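Local atomic coordinates of predicted DNA-binding transcriptional regulator (Aliivibrio fischeri ES114, PDB entry 7DWN), a protein that probably binds cis-regulatory DNA as a transcription factor of the LysR family, joining a helix-turn-helix domain to a substrate-binding domain. Residues L194-T199 with A238-Y243. Numbering follows the deposited sequence.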
# COMPACT_ATOMS: atom_id res chain seq x y z
N LEU A 194 3.62 -29.35 -26.22
CA LEU A 194 4.11 -28.80 -24.97
C LEU A 194 4.26 -27.29 -25.16
O LEU A 194 5.16 -26.84 -25.87
CB LEU A 194 5.44 -29.44 -24.58
CG LEU A 194 5.51 -30.96 -24.70
CD1 LEU A 194 6.95 -31.44 -24.66
CD2 LEU A 194 4.70 -31.62 -23.60
N THR A 195 3.37 -26.52 -24.53
CA THR A 195 3.21 -25.12 -24.86
C THR A 195 3.66 -24.23 -23.70
O THR A 195 3.72 -24.64 -22.55
CB THR A 195 1.75 -24.81 -25.21
OG1 THR A 195 1.64 -23.47 -25.69
CG2 THR A 195 0.86 -24.98 -23.98
N TYR A 196 3.98 -22.98 -24.05
CA TYR A 196 4.07 -21.93 -23.06
C TYR A 196 2.67 -21.44 -22.71
O TYR A 196 1.67 -21.85 -23.31
CB TYR A 196 4.90 -20.75 -23.59
CG TYR A 196 6.29 -21.12 -24.04
CD1 TYR A 196 7.34 -21.19 -23.12
CD2 TYR A 196 6.57 -21.36 -25.37
CE1 TYR A 196 8.62 -21.52 -23.53
CE2 TYR A 196 7.85 -21.68 -25.79
CZ TYR A 196 8.87 -21.76 -24.86
OH TYR A 196 10.14 -22.08 -25.26
N SER A 197 2.59 -20.55 -21.72
CA SER A 197 1.37 -19.78 -21.55
C SER A 197 1.18 -18.90 -22.77
O SER A 197 2.12 -18.25 -23.23
CB SER A 197 1.45 -18.94 -20.27
OG SER A 197 0.25 -18.21 -20.08
N SER A 198 -0.04 -18.89 -23.32
CA SER A 198 -0.28 -18.19 -24.57
C SER A 198 -0.16 -16.68 -24.41
O SER A 198 -0.04 -15.97 -25.42
CB SER A 198 -1.66 -18.55 -25.12
OG SER A 198 -1.75 -19.94 -25.39
N THR A 199 -0.18 -16.16 -23.18
CA THR A 199 0.00 -14.74 -22.94
C THR A 199 1.46 -14.35 -22.73
O THR A 199 1.78 -13.16 -22.79
CB THR A 199 -0.82 -14.29 -21.73
OG1 THR A 199 -0.47 -15.08 -20.58
CG2 THR A 199 -2.31 -14.43 -22.01
N ALA A 238 7.79 -28.99 -29.13
CA ALA A 238 7.73 -27.66 -28.53
C ALA A 238 8.55 -26.67 -29.34
O ALA A 238 9.51 -27.05 -30.01
CB ALA A 238 8.21 -27.67 -27.07
N TRP A 239 8.16 -25.40 -29.27
CA TRP A 239 8.93 -24.32 -29.86
C TRP A 239 9.95 -23.87 -28.83
O TRP A 239 9.62 -23.19 -27.86
CB TRP A 239 8.02 -23.17 -30.29
CG TRP A 239 7.44 -23.35 -31.66
CD1 TRP A 239 7.89 -22.79 -32.82
CD2 TRP A 239 6.31 -24.15 -32.01
NE1 TRP A 239 7.11 -23.19 -33.87
CE2 TRP A 239 6.13 -24.03 -33.40
CE3 TRP A 239 5.44 -24.96 -31.28
CZ2 TRP A 239 5.11 -24.70 -34.08
CZ3 TRP A 239 4.42 -25.62 -31.96
CH2 TRP A 239 4.27 -25.48 -33.34
N LEU A 240 11.20 -24.25 -29.05
CA LEU A 240 12.25 -23.91 -28.10
C LEU A 240 13.21 -22.90 -28.70
O LEU A 240 13.46 -22.93 -29.91
CB LEU A 240 13.03 -25.16 -27.68
CG LEU A 240 12.16 -26.27 -27.08
CD1 LEU A 240 13.01 -27.46 -26.66
CD2 LEU A 240 11.39 -25.72 -25.89
N PRO A 241 13.73 -21.97 -27.90
CA PRO A 241 14.74 -21.04 -28.41
C PRO A 241 15.99 -21.79 -28.84
O PRO A 241 16.42 -22.74 -28.17
CB PRO A 241 15.01 -20.11 -27.22
CG PRO A 241 14.58 -20.89 -26.03
CD PRO A 241 13.41 -21.72 -26.49
N ALA A 242 16.56 -21.37 -29.96
CA ALA A 242 17.63 -22.14 -30.58
C ALA A 242 18.89 -22.16 -29.72
O ALA A 242 19.65 -23.13 -29.77
CB ALA A 242 17.94 -21.60 -31.97
N TYR A 243 19.12 -21.12 -28.91
CA TYR A 243 20.33 -21.08 -28.10
C TYR A 243 20.30 -22.09 -26.96
O TYR A 243 21.36 -22.36 -26.37
CB TYR A 243 20.55 -19.67 -27.54
CG TYR A 243 19.43 -19.15 -26.67
CD1 TYR A 243 19.32 -19.53 -25.34
CD2 TYR A 243 18.49 -18.26 -27.17
CE1 TYR A 243 18.30 -19.06 -24.54
CE2 TYR A 243 17.47 -17.77 -26.38
CZ TYR A 243 17.38 -18.18 -25.06
OH TYR A 243 16.36 -17.71 -24.26
O HOH W 1 5.65 -24.60 -27.66
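Tyr196 reaches across to the backbone of Trp239 and the ring of Pro241. Its CG stands beside the backbone N, anti to the carbonyl carbon (chi1 -56°), which sends the ring from just past the end of strand 191-195 toward strand 238-241. Neither CB nor CG meets segment 238-243; the first contact across is at CE2, 3.1 Å from Trp239 O, which lies at the ring edge near its plane, and CZ is also close to it. Leu227 and Met202 also touch the side chain. At the tip, Tyr196 OH donates a hydrogen bond to Trp239 O (2.9 Å), approaching in the carbonyl plane with a C=O...donor angle of 151°. The same OH meets Pro241 CD at 3.5 Å and Leu240 CD2 at 3.9 Å. A second hydrogen bond ties it to Thr224 OG1 at the start of helix 224-232, so the buried hydroxyl has two polar partners. Both segments belong to the LysR substrate-binding domain, of the periplasmic-binding-protein type, whose two α/β subdomains, as in relatives, probably frame an effector cleft; a MES, probably from the crystallisation liquor, lies near Tyr196 and may mark a pocket. The backbones are closest at Leu194 and Ala238 and part toward Tyr196, which bridges the gap, the touching parts running 49° apart. A water links the next pair of backbone groups, donating to Leu194 O (2.9 Å) and accepting from Trp239 N (3.1 Å). Ala238 points its methyl at the 194-196 backbone, CB 3.4 Å from Leu194 O and next to Leu194 CB, and both side chains rest on Val231 of helix 224-232.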